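Local coordinates for protein Baccell_00875 (Bacteroides cellulosilyticus DSM 14838, PDB 5NOK) that is probably a polysaccharide lyase, taking part in the breakdown of complex plant glycans by this gut bacterium, at residues S128-G133 against G230-L235; K344-I349 against V400-Q405; N539-I544 against R593-H598. All blocks are in the same frame, centred on the assembly; numbering follows the deposited sequence.

Interaction 1: residues S128-G133 against G230-L235; sequences SFTNEG and GESYSL
Phe129 and Tyr233 form an antiparallel hydrogen-bonded pair where strands 128-131 and 232-235 run side by side, their axes 4.6 Å apart and their N-to-C directions at 172°. Phe129 N reaches Tyr233 O at 2.8 Å and Tyr233 N returns to Phe129 O at 2.9 Å, while Ser128 with Ser234 and Thr130 with Ser232 make the non-hydrogen-bonded pairs on either side. Pairing runs past the end of the strand at Ser232: Asn131 N donates to Glu231 O at 3.1 Å, and Gly230 N to Asn131 O at 2.8 Å.

The serines and Thr130 share one face of the sheet. There Thr130 OG1 and Ser232 OG share a hydrogen bond of 2.6 Å, since Thr130 holds OG1 beside its own backbone N (chi1 -52°) and Ser232 sets OG likewise. Phe129 and Tyr233 occupy the reverse face, where Phe129 CD1 brings the ring edge within 3.6 Å of Tyr233 O, in the plane of the ring. Asn131 OD1 takes the Gly133 N-H at 3.2 Å, an Asx turn, and its ND2 bonds to Glu135 O and Leu227 O.

Strand 122-131 is also bonded to strand 110-119 on its other edge, through Ser128 with Leu113 and Thr130 with Arg111, so this pair lies within an eight-stranded antiparallel sheet; Phe129 packs against Trp90 and Ile112.

Interaction 2: residues K344-I349 against V400-Q405; sequences KRVDFI and VLLVKQ
In the helical domain that forms the C-terminal half of the chain, helix 338-353 packs on helix 397-409 through Val346, set against Leu401, Leu402 and Gln405. The local axes stay 10.4 Å apart and cross at -126°, so the helices meet over a short patch; all six touching residues are buried, and the two segments cover 264 Å² of each other in total.

Val346 sends its CB toward the second helix, where Leu402 CD2 abuts it at 3.5 Å. Leu402 keeps CG beside its backbone N (chi1 -64°), which swings the end of the side chain across although the root does not aim that way. Val346 CG1 lies 4.1 Å from Leu401 CG. Both Val346 methyls, CG1 and CG2, also rest on Gln405 CG, each at 3.7 Å. The Gln405 chain bends at chi2 (66°), presenting this aliphatic elbow and running at about a right angle to the valine.

One turn on, Ile349 CD1 meets Leu401 CD2 at 3.8 Å and Ile349 CG2 faces Leu402 CD1 at 4.2 Å. Ile349 CG1 also lies over the centre of one face of the Arg345 guanidinium, 3.6 Å above its plane. That group is anchored by a salt bridge to Asp681 and a hydrogen bond to Gly653 O. The contact thus joins the first two long helices of the domain, and the last, 682-692, covers both through Arg345 and Leu401 on Leu684; this meeting of first and last helices is consistent with an alpha/alpha toroid closing on itself.

Interaction 3: residues N539-I544 against R593-H598; sequences NYEQSI and RHWDGH
Arg593 starts with CG beside its backbone N (chi1 -58°) and then bends at chi3 (57°), which carries NH1 up to Gln542 and Ser543, while Glu541, its CG between the backbone N and the carbonyl carbon (chi1 62°), lays its carboxylate against Trp595. Gln542 CG comes within 3.3 Å of Arg593 NH1, with the two side chains at about a right angle. Glu541 OE1 approaches Trp595 CZ2 obliquely at 3.2 Å, and Glu541 CB packs 3.7 Å from Trp595 CH2. NH1 also makes a weak hydrogen bond to Ser543 OG and a long salt bridge to Glu541 OE2, both doubtful because these two oxygens sit too close together in the model.

The firmer anchor is Asp596: its OD2 receives Arg593 NH2 on the syn lone pair at 2.8 Å, and Trp595 CZ2 lies 3.3 Å above one guanidinium face. A leucine in place of Arg593 would probably leave the buried Asp596 carboxylate without its charged mate.

Glu541 and Trp595 are the N-caps of helices 542-559 and 596-600, so the contact joins two helix starts; Gln542 NE2 binds Trp614 O and Thr618, the latter on helix 615-628.

The three contacts follow one another along the chain without sharing any element. Interaction 1 lies far out in a beta sheet, about 36 Å from the chain centre, partly buried and held chiefly by backbone hydrogen bonds. Interaction 2, across that centre and about 56 Å from interaction 1 between centres, is fully buried helix packing and rests on apolar carbons. Interaction 3, the most central, joins two helix starts through packing of Glu541 on Trp595 and of Gln542 on Arg593, whose firm salt bridge stays within its own segment, the charge link across being long and doubtful. Interactions 2 and 3 both belong to the helical part, yet their nearest atoms remain about 15 Å apart.

Interaction 1: residues S128-G133 against G230-L235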
loop_
_atom_site.group_PDB
_atom_site.type_symbol
_atom_site.label_atom_id
_atom_site.label_comp_id
_atom_site.label_asym_id
_atom_site.label_seq_id
_atom_site.Cartn_x
_atom_site.Cartn_y
_atom_site.Cartn_z
ATOM N N SER A 128 27.884 -6.378 14.063
ATOM C CA SER A 128 28.040 -7.399 15.119
ATOM C C SER A 128 27.599 -6.814 16.416
ATOM O O SER A 128 27.970 -5.687 16.713
ATOM C CB SER A 128 29.501 -7.803 15.301
ATOM O OG SER A 128 29.957 -8.372 14.121
ATOM N N PHE A 129 26.891 -7.606 17.215
ATOM C CA PHE A 129 26.438 -7.199 18.539
ATOM C C PHE A 129 27.024 -8.188 19.526
ATOM O O PHE A 129 26.714 -9.370 19.438
ATOM C CB PHE A 129 24.907 -7.223 18.634
ATOM C CG PHE A 129 24.231 -6.290 17.669
ATOM C CD1 PHE A 129 24.062 -6.647 16.320
ATOM C CD2 PHE A 129 23.801 -5.054 18.077
ATOM C CE1 PHE A 129 23.473 -5.775 15.409
ATOM C CE2 PHE A 129 23.195 -4.185 17.173
ATOM C CZ PHE A 129 23.040 -4.544 15.845
ATOM N N THR A 130 27.826 -7.711 20.483
ATOM C CA THR A 130 28.571 -8.599 21.366
ATOM C C THR A 130 28.309 -8.245 22.817
ATOM O O THR A 130 28.377 -7.088 23.198
ATOM C CB THR A 130 30.086 -8.568 21.031
ATOM O OG1 THR A 130 30.280 -8.821 19.628
ATOM C CG2 THR A 130 30.892 -9.645 21.856
ATOM N N ASN A 131 27.953 -9.239 23.615
ATOM C CA ASN A 131 27.789 -9.054 25.068
ATOM C C ASN A 131 29.181 -9.061 25.704
ATOM O O ASN A 131 29.791 -10.117 25.805
ATOM C CB ASN A 131 26.923 -10.170 25.671
ATOM C CG ASN A 131 26.610 -9.950 27.156
ATOM O OD1 ASN A 131 26.967 -8.927 27.733
ATOM N ND2 ASN A 131 25.933 -10.916 27.768
ATOM N N GLU A 132 29.673 -7.882 26.093
ATOM C CA GLU A 132 30.971 -7.747 26.789
ATOM C C GLU A 132 30.932 -8.005 28.304
ATOM O O GLU A 132 31.978 -8.176 28.911
ATOM C CB GLU A 132 31.523 -6.335 26.634
ATOM C CG GLU A 132 32.015 -5.954 25.252
ATOM C CD GLU A 132 32.557 -4.530 25.228
ATOM O OE1 GLU A 132 32.480 -3.826 26.272
ATOM O OE2 GLU A 132 33.067 -4.103 24.168
ATOM N N GLY A 133 29.749 -7.992 28.909
ATOM C CA GLY A 133 29.610 -8.082 30.368
ATOM C C GLY A 133 29.704 -9.493 30.928
ATOM O O GLY A 133 29.901 -10.461 30.176
ATOM N N GLY A 230 30.276 -12.813 26.223
ATOM C CA GLY A 230 31.152 -13.042 25.073
ATOM C C GLY A 230 30.516 -13.530 23.769
ATOM O O GLY A 230 31.234 -13.686 22.794
ATOM N N GLU A 231 29.196 -13.752 23.722
ATOM C CA GLU A 231 28.537 -14.209 22.486
ATOM C C GLU A 231 28.149 -13.016 21.637
ATOM O O GLU A 231 27.912 -11.943 22.146
ATOM C CB GLU A 231 27.263 -15.017 22.747
ATOM C CG GLU A 231 27.452 -16.486 23.063
ATOM C CD GLU A 231 26.120 -17.240 23.232
ATOM O OE1 GLU A 231 25.020 -16.601 23.237
ATOM O OE2 GLU A 231 26.178 -18.489 23.382
ATOM N N SER A 232 28.042 -13.277 20.348
ATOM C CA SER A 232 27.813 -12.300 19.293
ATOM C C SER A 232 26.608 -12.710 18.447
ATOM O O SER A 232 26.317 -13.894 18.317
ATOM C CB SER A 232 29.035 -12.247 18.366
ATOM O OG SER A 232 29.959 -11.289 18.840
ATOM N N TYR A 233 25.915 -11.716 17.898
ATOM C CA TYR A 233 24.991 -11.900 16.788
ATOM C C TYR A 233 25.451 -10.993 15.641
ATOM O O TYR A 233 25.771 -9.834 15.879
ATOM C CB TYR A 233 23.558 -11.555 17.202
ATOM C CG TYR A 233 22.555 -11.754 16.077
ATOM C CD1 TYR A 233 22.042 -13.021 15.767
ATOM C CD2 TYR A 233 22.167 -10.687 15.298
ATOM C CE1 TYR A 233 21.156 -13.197 14.717
ATOM C CE2 TYR A 233 21.277 -10.844 14.266
ATOM C CZ TYR A 233 20.765 -12.086 13.981
ATOM O OH TYR A 233 19.892 -12.161 12.925
ATOM N N SER A 234 25.439 -11.528 14.419
ATOM C CA SER A 234 25.853 -10.836 13.205
ATOM C C SER A 234 24.726 -10.657 12.201
ATOM O O SER A 234 24.015 -11.599 11.889
ATOM C CB SER A 234 26.959 -11.638 12.502
ATOM O OG SER A 234 28.206 -10.969 12.624
ATOM N N LEU A 235 24.610 -9.451 11.666
ATOM C CA LEU A 235 23.715 -9.132 10.574
ATOM C C LEU A 235 24.578 -8.653 9.417
ATOM O O LEU A 235 25.458 -7.838 9.616
ATOM C CB LEU A 235 22.754 -8.011 10.999
ATOM C CG LEU A 235 21.842 -7.460 9.899
ATOM C CD1 LEU A 235 20.852 -8.523 9.483
ATOM C CD2 LEU A 235 21.103 -6.212 10.351
#

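Interaction 2: residues K344-I349 against V400-Q405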
loop_
_atom_site.group_PDB
_atom_site.type_symbol
_atom_site.label_atom_id
_atom_site.label_comp_id
_atom_site.label_asym_id
_atom_site.label_seq_id
_atom_site.Cartn_x
_atom_site.Cartn_y
_atom_site.Cartn_z
ATOM N N LYS A 344 -22.353 -11.477 2.699
ATOM C CA LYS A 344 -22.362 -11.131 4.123
ATOM C C LYS A 344 -22.015 -9.671 4.344
ATOM O O LYS A 344 -22.629 -9.043 5.175
ATOM C CB LYS A 344 -21.427 -12.027 4.933
ATOM C CG LYS A 344 -22.006 -13.389 5.265
ATOM C CD LYS A 344 -20.888 -14.405 5.471
ATOM C CE LYS A 344 -21.359 -15.622 6.263
ATOM N NZ LYS A 344 -20.488 -16.794 5.988
ATOM N N ARG A 345 -21.081 -9.115 3.576
ATOM C CA ARG A 345 -20.749 -7.685 3.702
ATOM C C ARG A 345 -21.882 -6.761 3.284
ATOM O O ARG A 345 -22.065 -5.707 3.889
ATOM C CB ARG A 345 -19.496 -7.314 2.902
ATOM C CG ARG A 345 -19.080 -5.852 2.912
ATOM C CD ARG A 345 -18.931 -5.343 4.334
ATOM N NE ARG A 345 -18.712 -3.903 4.426
ATOM C CZ ARG A 345 -18.923 -3.188 5.533
ATOM N NH1 ARG A 345 -19.339 -3.771 6.655
ATOM N NH2 ARG A 345 -18.697 -1.876 5.523
ATOM N N VAL A 346 -22.617 -7.115 2.230
ATOM C CA VAL A 346 -23.717 -6.252 1.791
ATOM C C VAL A 346 -24.847 -6.305 2.826
ATOM O O VAL A 346 -25.397 -5.265 3.172
ATOM C CB VAL A 346 -24.199 -6.509 0.329
ATOM C CG1 VAL A 346 -23.018 -6.459 -0.637
ATOM C CG2 VAL A 346 -25.047 -7.773 0.160
ATOM N N ASP A 347 -25.131 -7.492 3.358
ATOM C CA ASP A 347 -26.140 -7.633 4.411
ATOM C C ASP A 347 -25.786 -6.813 5.637
ATOM O O ASP A 347 -26.648 -6.178 6.199
ATOM C CB ASP A 347 -26.372 -9.104 4.790
ATOM C CG ASP A 347 -27.085 -9.902 3.684
ATOM O OD1 ASP A 347 -27.499 -9.311 2.649
ATOM O OD2 ASP A 347 -27.229 -11.141 3.847
ATOM N N PHE A 348 -24.513 -6.795 6.027
ATOM C CA PHE A 348 -24.077 -5.967 7.147
ATOM C C PHE A 348 -24.269 -4.486 6.830
ATOM O O PHE A 348 -24.647 -3.718 7.711
ATOM C CB PHE A 348 -22.613 -6.247 7.540
ATOM C CG PHE A 348 -22.242 -5.717 8.896
ATOM C CD1 PHE A 348 -21.882 -4.386 9.064
ATOM C CD2 PHE A 348 -22.282 -6.545 10.010
ATOM C CE1 PHE A 348 -21.581 -3.875 10.326
ATOM C CE2 PHE A 348 -21.963 -6.060 11.267
ATOM C CZ PHE A 348 -21.625 -4.729 11.433
ATOM N N ILE A 349 -23.987 -4.062 5.601
ATOM C CA ILE A 349 -24.175 -2.644 5.248
ATOM C C ILE A 349 -25.672 -2.292 5.367
ATOM O O ILE A 349 -26.034 -1.263 5.963
ATOM C CB ILE A 349 -23.648 -2.299 3.829
ATOM C CG1 ILE A 349 -22.116 -2.409 3.771
ATOM C CG2 ILE A 349 -24.064 -0.883 3.414
ATOM C CD1 ILE A 349 -21.561 -2.637 2.374
ATOM N N VAL A 400 -22.606 2.285 -4.260
ATOM C CA VAL A 400 -22.218 1.639 -5.501
ATOM C C VAL A 400 -22.083 0.131 -5.296
ATOM O O VAL A 400 -22.465 -0.642 -6.168
ATOM C CB VAL A 400 -20.976 2.248 -6.138
ATOM C CG1 VAL A 400 -20.658 1.510 -7.435
ATOM C CG2 VAL A 400 -21.194 3.735 -6.414
ATOM N N LEU A 401 -21.626 -0.293 -4.123
ATOM C CA LEU A 401 -21.511 -1.719 -3.854
ATOM C C LEU A 401 -22.866 -2.407 -3.826
ATOM O O LEU A 401 -23.029 -3.432 -4.463
ATOM C CB LEU A 401 -20.726 -2.010 -2.567
ATOM C CG LEU A 401 -20.632 -3.498 -2.169
ATOM C CD1 LEU A 401 -20.059 -4.359 -3.292
ATOM C CD2 LEU A 401 -19.818 -3.663 -0.885
ATOM N N LEU A 402 -23.834 -1.858 -3.095
ATOM C CA LEU A 402 -25.170 -2.489 -3.030
ATOM C C LEU A 402 -25.837 -2.543 -4.398
ATOM O O LEU A 402 -26.466 -3.550 -4.723
ATOM C CB LEU A 402 -26.107 -1.804 -2.014
ATOM C CG LEU A 402 -25.737 -1.821 -0.512
ATOM C CD1 LEU A 402 -26.956 -1.684 0.410
ATOM C CD2 LEU A 402 -24.955 -3.077 -0.146
ATOM N N VAL A 403 -25.676 -1.482 -5.195
ATOM C CA VAL A 403 -26.185 -1.472 -6.569
ATOM C C VAL A 403 -25.617 -2.649 -7.351
ATOM O O VAL A 403 -26.371 -3.453 -7.907
ATOM C CB VAL A 403 -25.828 -0.174 -7.315
ATOM C CG1 VAL A 403 -26.108 -0.308 -8.810
ATOM C CG2 VAL A 403 -26.599 1.010 -6.743
ATOM N N LYS A 404 -24.285 -2.752 -7.390
ATOM C CA LYS A 404 -23.636 -3.846 -8.134
ATOM C C LYS A 404 -24.100 -5.208 -7.624
ATOM O O LYS A 404 -24.384 -6.091 -8.418
ATOM C CB LYS A 404 -22.115 -3.733 -8.089
ATOM C CG LYS A 404 -21.590 -2.565 -8.892
ATOM C CD LYS A 404 -20.095 -2.648 -9.129
ATOM C CE LYS A 404 -19.644 -1.488 -10.013
ATOM N NZ LYS A 404 -18.192 -1.549 -10.330
ATOM N N GLN A 405 -24.220 -5.360 -6.308
ATOM C CA GLN A 405 -24.701 -6.620 -5.743
ATOM C C GLN A 405 -26.185 -6.876 -6.026
ATOM O O GLN A 405 -26.597 -8.042 -6.116
ATOM C CB GLN A 405 -24.423 -6.683 -4.235
ATOM C CG GLN A 405 -24.753 -8.015 -3.559
ATOM C CD GLN A 405 -23.877 -9.190 -4.000
ATOM O OE1 GLN A 405 -22.997 -9.058 -4.858
ATOM N NE2 GLN A 405 -24.108 -10.350 -3.389
#

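Interaction 3: residues N539-I544 against R593-H598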
loop_
_atom_site.group_PDB
_atom_site.type_symbol
_atom_site.label_atom_id
_atom_site.label_comp_id
_atom_site.label_asym_id
_atom_site.label_seq_id
_atom_site.Cartn_x
_atom_site.Cartn_y
_atom_site.Cartn_z
ATOM N N ASN A 539 -0.101 17.358 -4.501
ATOM C CA ASN A 539 0.723 16.405 -3.747
ATOM C C ASN A 539 0.768 15.058 -4.458
ATOM O O ASN A 539 -0.286 14.497 -4.776
ATOM C CB ASN A 539 0.172 16.198 -2.334
ATOM C CG ASN A 539 -0.010 17.504 -1.575
ATOM O OD1 ASN A 539 -1.055 17.731 -0.963
ATOM N ND2 ASN A 539 1.001 18.374 -1.618
ATOM N N TYR A 540 1.980 14.536 -4.667
ATOM C CA TYR A 540 2.203 13.261 -5.375
ATOM C C TYR A 540 1.857 12.003 -4.530
ATOM O O TYR A 540 2.339 11.845 -3.411
ATOM C CB TYR A 540 3.671 13.205 -5.841
ATOM C CG TYR A 540 4.017 12.074 -6.788
ATOM C CD1 TYR A 540 4.431 10.819 -6.302
ATOM C CD2 TYR A 540 3.953 12.253 -8.166
ATOM C CE1 TYR A 540 4.750 9.778 -7.169
ATOM C CE2 TYR A 540 4.274 11.223 -9.038
ATOM C CZ TYR A 540 4.677 9.996 -8.533
ATOM O OH TYR A 540 4.990 8.989 -9.389
ATOM N N GLU A 541 1.021 11.121 -5.078
ATOM C CA GLU A 541 0.660 9.846 -4.448
ATOM C C GLU A 541 -0.041 8.920 -5.441
ATOM O O GLU A 541 -0.471 9.345 -6.514
ATOM C CB GLU A 541 -0.262 10.056 -3.223
ATOM C CG GLU A 541 -1.617 10.700 -3.529
ATOM C CD GLU A 541 -2.567 10.757 -2.330
ATOM O OE1 GLU A 541 -2.249 11.413 -1.286
ATOM O OE2 GLU A 541 -3.659 10.159 -2.439
ATOM N N GLN A 542 -0.179 7.664 -5.032
ATOM C CA GLN A 542 -0.899 6.607 -5.755
ATOM C C GLN A 542 -2.232 7.035 -6.366
ATOM O O GLN A 542 -2.554 6.667 -7.497
ATOM C CB GLN A 542 -1.119 5.412 -4.781
ATOM C CG GLN A 542 -2.462 4.655 -4.840
ATOM C CD GLN A 542 -2.525 3.800 -6.052
ATOM O OE1 GLN A 542 -1.577 3.812 -6.852
ATOM N NE2 GLN A 542 -3.623 3.048 -6.215
ATOM N N SER A 543 -3.040 7.742 -5.582
ATOM C CA SER A 543 -4.436 8.016 -5.967
ATOM C C SER A 543 -4.627 9.361 -6.685
ATOM O O SER A 543 -5.763 9.793 -6.844
ATOM C CB SER A 543 -5.349 7.922 -4.743
ATOM O OG SER A 543 -4.921 8.817 -3.731
ATOM N N ILE A 544 -3.520 10.017 -7.060
ATOM C CA ILE A 544 -3.485 10.996 -8.142
ATOM C C ILE A 544 -3.053 10.317 -9.456
ATOM O O ILE A 544 -3.739 10.459 -10.478
ATOM C CB ILE A 544 -2.505 12.157 -7.844
ATOM N N ARG A 593 0.689 3.014 0.447
ATOM C CA ARG A 593 -0.104 4.110 1.005
ATOM C C ARG A 593 0.162 4.070 2.516
ATOM O O ARG A 593 0.285 2.985 3.084
ATOM C CB ARG A 593 -1.581 3.917 0.698
ATOM C CG ARG A 593 -1.886 3.807 -0.790
ATOM C CD ARG A 593 -3.361 3.610 -1.105
ATOM N NE ARG A 593 -4.158 4.705 -0.545
ATOM C CZ ARG A 593 -4.281 5.933 -1.059
ATOM N NH1 ARG A 593 -3.688 6.283 -2.202
ATOM N NH2 ARG A 593 -5.002 6.830 -0.405
ATOM N N HIS A 594 0.294 5.232 3.154
ATOM C CA HIS A 594 0.713 5.301 4.547
ATOM C C HIS A 594 0.093 6.444 5.363
ATOM O O HIS A 594 0.697 6.882 6.314
ATOM C CB HIS A 594 2.248 5.354 4.629
ATOM C CG HIS A 594 2.867 6.394 3.758
ATOM N ND1 HIS A 594 2.804 7.745 4.034
ATOM C CD2 HIS A 594 3.561 6.279 2.597
ATOM C CE1 HIS A 594 3.434 8.416 3.086
ATOM N NE2 HIS A 594 3.898 7.550 2.199
ATOM N N TRP A 595 -1.119 6.890 5.038
ATOM C CA TRP A 595 -1.729 8.021 5.772
ATOM C C TRP A 595 -3.198 7.872 6.174
ATOM O O TRP A 595 -3.632 8.521 7.140
ATOM C CB TRP A 595 -1.546 9.333 5.000
ATOM C CG TRP A 595 -2.064 9.258 3.611
ATOM C CD1 TRP A 595 -3.317 9.574 3.181
ATOM C CD2 TRP A 595 -1.339 8.835 2.458
ATOM N NE1 TRP A 595 -3.416 9.379 1.824
ATOM C CE2 TRP A 595 -2.218 8.910 1.357
ATOM C CE3 TRP A 595 -0.031 8.412 2.247
ATOM C CZ2 TRP A 595 -1.831 8.553 0.063
ATOM C CZ3 TRP A 595 0.353 8.046 0.966
ATOM C CH2 TRP A 595 -0.545 8.131 -0.112
ATOM N N ASP A 596 -3.944 7.016 5.478
ATOM C CA ASP A 596 -5.401 6.932 5.650
ATOM C C ASP A 596 -5.853 6.435 7.018
ATOM O O ASP A 596 -7.024 6.634 7.385
ATOM C CB ASP A 596 -6.030 6.055 4.564
ATOM C CG ASP A 596 -5.960 6.696 3.191
ATOM O OD1 ASP A 596 -6.686 7.695 2.985
ATOM O OD2 ASP A 596 -5.198 6.198 2.324
ATOM N N GLY A 597 -4.952 5.762 7.744
ATOM C CA GLY A 597 -5.200 5.383 9.117
ATOM C C GLY A 597 -5.401 6.607 9.994
ATOM O O GLY A 597 -6.275 6.598 10.849
ATOM N N HIS A 598 -4.596 7.650 9.781
ATOM C CA HIS A 598 -4.749 8.890 10.536
ATOM C C HIS A 598 -6.038 9.620 10.191
ATOM O O HIS A 598 -6.798 9.983 11.091
ATOM C CB HIS A 598 -3.576 9.847 10.361
ATOM C CG HIS A 598 -3.667 11.046 11.253
ATOM N ND1 HIS A 598 -4.404 12.167 10.921
ATOM C CD2 HIS A 598 -3.166 11.278 12.489
ATOM C CE1 HIS A 598 -4.336 13.044 11.904
ATOM N NE2 HIS A 598 -3.589 12.531 12.867
#